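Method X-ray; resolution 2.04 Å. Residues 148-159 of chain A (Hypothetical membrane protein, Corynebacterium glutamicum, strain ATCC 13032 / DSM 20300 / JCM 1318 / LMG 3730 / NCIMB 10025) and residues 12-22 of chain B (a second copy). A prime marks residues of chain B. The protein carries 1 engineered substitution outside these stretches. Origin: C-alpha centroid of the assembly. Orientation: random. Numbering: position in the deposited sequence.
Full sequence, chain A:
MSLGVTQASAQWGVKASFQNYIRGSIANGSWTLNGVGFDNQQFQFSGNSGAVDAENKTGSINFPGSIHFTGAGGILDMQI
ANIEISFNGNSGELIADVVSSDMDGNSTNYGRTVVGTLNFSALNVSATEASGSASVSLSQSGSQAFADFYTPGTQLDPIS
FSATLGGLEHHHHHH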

# COMPACT_ATOMS: atom_id res chain seq x y z
N ASP A 148 13.13 7.19 -6.44
CA ASP A 148 12.53 6.86 -7.73
C ASP A 148 11.46 5.77 -7.61
O ASP A 148 11.27 4.97 -8.53
CB ASP A 148 13.59 6.45 -8.76
N PHE A 149 10.77 5.72 -6.47
CA PHE A 149 9.65 4.80 -6.31
C PHE A 149 8.57 5.07 -7.35
O PHE A 149 8.15 4.17 -8.09
CB PHE A 149 9.04 4.91 -4.91
CG PHE A 149 9.94 4.48 -3.79
CD1 PHE A 149 11.09 3.74 -4.03
CD2 PHE A 149 9.62 4.82 -2.48
CE1 PHE A 149 11.90 3.35 -2.97
CE2 PHE A 149 10.43 4.43 -1.43
CZ PHE A 149 11.57 3.70 -1.67
N TYR A 150 8.11 6.32 -7.42
CA TYR A 150 6.95 6.70 -8.20
C TYR A 150 7.36 7.66 -9.29
O TYR A 150 8.22 8.52 -9.09
CB TYR A 150 5.89 7.33 -7.31
CG TYR A 150 5.99 6.88 -5.88
CD1 TYR A 150 5.39 5.70 -5.45
CD2 TYR A 150 6.71 7.62 -4.95
CE1 TYR A 150 5.49 5.28 -4.13
CE2 TYR A 150 6.81 7.21 -3.63
CZ TYR A 150 6.20 6.04 -3.23
OH TYR A 150 6.31 5.64 -1.92
N THR A 151 6.74 7.51 -10.46
CA THR A 151 7.04 8.37 -11.59
C THR A 151 6.76 9.82 -11.21
O THR A 151 5.86 10.10 -10.41
CB THR A 151 6.19 7.98 -12.80
OG1 THR A 151 4.95 8.70 -12.75
CG2 THR A 151 5.87 6.50 -12.77
N PRO A 152 7.54 10.77 -11.74
CA PRO A 152 7.18 12.18 -11.59
C PRO A 152 5.74 12.42 -12.04
O PRO A 152 5.24 11.76 -12.96
CB PRO A 152 8.18 12.91 -12.49
CG PRO A 152 9.37 11.99 -12.51
CD PRO A 152 8.81 10.60 -12.46
N GLY A 153 5.07 13.35 -11.38
CA GLY A 153 3.68 13.63 -11.66
C GLY A 153 2.72 12.80 -10.84
O GLY A 153 1.50 13.05 -10.91
N THR A 154 3.21 11.84 -10.08
CA THR A 154 2.37 11.07 -9.18
C THR A 154 1.66 11.98 -8.19
O THR A 154 2.24 12.94 -7.67
CB THR A 154 3.23 10.05 -8.44
OG1 THR A 154 3.74 9.10 -9.38
CG2 THR A 154 2.42 9.31 -7.38
N GLN A 155 0.39 11.68 -7.93
CA GLN A 155 -0.43 12.48 -7.02
C GLN A 155 -0.19 12.05 -5.58
O GLN A 155 -0.43 10.89 -5.22
CB GLN A 155 -1.90 12.35 -7.38
CG GLN A 155 -2.29 13.00 -8.68
CD GLN A 155 -2.16 14.50 -8.63
OE1 GLN A 155 -1.36 15.09 -9.36
NE2 GLN A 155 -2.94 15.13 -7.76
N LEU A 156 0.26 12.97 -4.74
CA LEU A 156 0.33 12.70 -3.32
C LEU A 156 -0.99 13.10 -2.68
O LEU A 156 -1.97 13.43 -3.36
CB LEU A 156 1.50 13.45 -2.69
CG LEU A 156 2.81 13.30 -3.45
CD1 LEU A 156 3.91 14.00 -2.69
CD2 LEU A 156 3.11 11.83 -3.65
N ASP A 157 -1.04 13.09 -1.35
CA ASP A 157 -2.20 13.61 -0.65
C ASP A 157 -2.28 15.13 -0.86
O ASP A 157 -1.25 15.79 -1.02
CB ASP A 157 -2.09 13.28 0.83
CG ASP A 157 -1.78 11.80 1.07
OD1 ASP A 157 -0.63 11.35 0.80
OD2 ASP A 157 -2.71 11.08 1.50
N PRO A 158 -3.49 15.69 -0.91
CA PRO A 158 -3.61 17.15 -1.04
C PRO A 158 -3.20 17.85 0.25
O PRO A 158 -3.14 17.26 1.33
CB PRO A 158 -5.10 17.37 -1.32
CG PRO A 158 -5.78 16.16 -0.78
CD PRO A 158 -4.80 15.02 -0.91
N ILE A 159 -2.91 19.15 0.12
CA ILE A 159 -2.45 19.96 1.24
C ILE A 159 -3.28 21.24 1.30
O ILE A 159 -3.73 21.77 0.28
CB ILE A 159 -0.94 20.29 1.12
CG1 ILE A 159 -0.39 20.91 2.42
CG2 ILE A 159 -0.65 21.16 -0.11
CD1 ILE A 159 1.15 21.09 2.38
N TRP B 12 -1.77 18.01 5.83
CA TRP B 12 -1.34 17.21 4.68
C TRP B 12 -1.39 15.72 5.05
O TRP B 12 -0.82 15.31 6.07
CB TRP B 12 0.07 17.64 4.26
CG TRP B 12 0.61 17.02 3.01
CD1 TRP B 12 -0.11 16.51 1.97
CD2 TRP B 12 1.99 16.86 2.67
NE1 TRP B 12 0.74 16.04 0.99
CE2 TRP B 12 2.03 16.25 1.40
CE3 TRP B 12 3.19 17.19 3.31
CZ2 TRP B 12 3.23 15.95 0.76
CZ3 TRP B 12 4.38 16.90 2.67
CH2 TRP B 12 4.39 16.28 1.42
N GLY B 13 -2.07 14.92 4.22
CA GLY B 13 -2.28 13.52 4.50
C GLY B 13 -1.12 12.62 4.09
O GLY B 13 -0.06 13.08 3.64
N VAL B 14 -1.33 11.31 4.26
CA VAL B 14 -0.29 10.32 3.99
C VAL B 14 -0.83 9.05 3.34
O VAL B 14 -0.09 8.33 2.65
CB VAL B 14 0.49 9.99 5.29
CG1 VAL B 14 -0.34 9.11 6.24
CG2 VAL B 14 1.82 9.34 4.95
N LYS B 15 -2.13 8.76 3.51
CA LYS B 15 -2.65 7.46 3.10
C LYS B 15 -2.59 7.25 1.58
O LYS B 15 -2.49 6.11 1.12
CB LYS B 15 -4.08 7.28 3.61
CG LYS B 15 -4.18 7.42 5.10
CD LYS B 15 -5.62 7.38 5.59
CE LYS B 15 -6.25 6.05 5.29
NZ LYS B 15 -7.58 6.00 5.97
N ALA B 16 -2.66 8.33 0.80
CA ALA B 16 -2.58 8.16 -0.65
C ALA B 16 -1.16 7.82 -1.10
O ALA B 16 -0.97 7.03 -2.03
CB ALA B 16 -3.10 9.40 -1.38
N SER B 17 -0.15 8.41 -0.45
CA SER B 17 1.22 8.02 -0.74
C SER B 17 1.46 6.55 -0.39
O SER B 17 2.09 5.82 -1.17
CB SER B 17 2.20 8.92 0.02
OG SER B 17 2.10 10.25 -0.44
N PHE B 18 0.97 6.11 0.77
CA PHE B 18 1.11 4.70 1.15
C PHE B 18 0.40 3.79 0.16
O PHE B 18 0.93 2.74 -0.23
CB PHE B 18 0.57 4.47 2.56
CG PHE B 18 1.54 4.84 3.64
CD1 PHE B 18 2.88 4.50 3.54
CD2 PHE B 18 1.10 5.54 4.77
CE1 PHE B 18 3.78 4.82 4.57
CE2 PHE B 18 1.99 5.87 5.80
CZ PHE B 18 3.33 5.51 5.70
N GLN B 19 -0.80 4.18 -0.27
CA GLN B 19 -1.50 3.41 -1.29
C GLN B 19 -0.68 3.33 -2.57
O GLN B 19 -0.54 2.24 -3.15
CB GLN B 19 -2.88 4.01 -1.57
CG GLN B 19 -3.75 3.09 -2.40
CD GLN B 19 -4.22 1.86 -1.63
OE1 GLN B 19 -3.45 0.90 -1.41
NE2 GLN B 19 -5.49 1.87 -1.23
N ASN B 20 -0.11 4.46 -3.01
CA ASN B 20 0.80 4.45 -4.16
C ASN B 20 1.93 3.44 -3.95
O ASN B 20 2.26 2.66 -4.86
CB ASN B 20 1.37 5.85 -4.40
CG ASN B 20 0.33 6.83 -4.95
OD1 ASN B 20 -0.77 6.43 -5.35
ND2 ASN B 20 0.68 8.10 -4.96
N TYR B 21 2.54 3.44 -2.76
CA TYR B 21 3.63 2.51 -2.49
C TYR B 21 3.14 1.06 -2.54
O TYR B 21 3.82 0.19 -3.11
CB TYR B 21 4.26 2.84 -1.14
CG TYR B 21 5.38 1.90 -0.75
CD1 TYR B 21 6.68 2.11 -1.21
CD2 TYR B 21 5.14 0.78 0.04
CE1 TYR B 21 7.71 1.24 -0.87
CE2 TYR B 21 6.16 -0.09 0.38
CZ TYR B 21 7.45 0.15 -0.07
OH TYR B 21 8.47 -0.72 0.27
N ILE B 22 1.97 0.79 -1.97
CA ILE B 22 1.46 -0.58 -1.91
C ILE B 22 1.09 -1.08 -3.31
O ILE B 22 1.48 -2.17 -3.72
CB ILE B 22 0.27 -0.67 -0.94
CG1 ILE B 22 0.75 -0.44 0.51
CG2 ILE B 22 -0.45 -2.00 -1.09
CD1 ILE B 22 -0.39 -0.31 1.51

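The first turn of a helix has backbone NH groups with no carbonyl partners inside the helix, and an acidic side chain from another chain can supply what they lack. The contact between residues 148-159 of one copy and 12-22′ of the other, which buries 680 Å², illustrates the principle.

Along chain A the contact opens with aromatic packing. Phe149, poorly ordered, offers a ring face to the edge of Tyr21′ in an offset edge-to-face pair, with centroids 5.8 Å apart. Tyr150 points toward the helix and packs against it, CE1 4.0 Å from Asn20′ C and OH 3.6 Å from Tyr21′ CB. A type II turn then carries the chain out of reach from Thr151 to Gly153, whose positive phi suits glycine; Thr154 OG1 closes the turn onto Thr151 O at 2.6 Å. As the chain returns, Asn20′ ND2 donates to Gln155 O at 3.0 Å, a side-chain amide serving a backbone carbonyl. Leu156, buried, sets CD1 4.0 Å from Trp12′ CZ2 at the edge of the indole.

Asp157 is the centre of the arrangement. Its carboxylate meets the start of the helix: OD2 accepts from Ala16′ N at 2.8 Å, while OD1 accepts from both Ser17′ N and Ser17′ OG, each at 3.2 Å. A short side chain with two acceptors fits this buried site well, and Gly13′ leaves it room, since a CB there would come within 3.1 Å of Asp157 OD2. The backbone contributes too, Asp157 O accepting from Trp12′ NE1 at 2.8 Å and so satisfying the polar atom of a buried indole.

Pro158 turns its ring away, yet its O lies 3.2 Å from Trp12′ CD1. Ile159 pairs with Trp12′ in an antiparallel bridge without hydrogen bonds; their side chains share one sheet face, with Ile159 CG1 3.8 Å from Trp12′ CB.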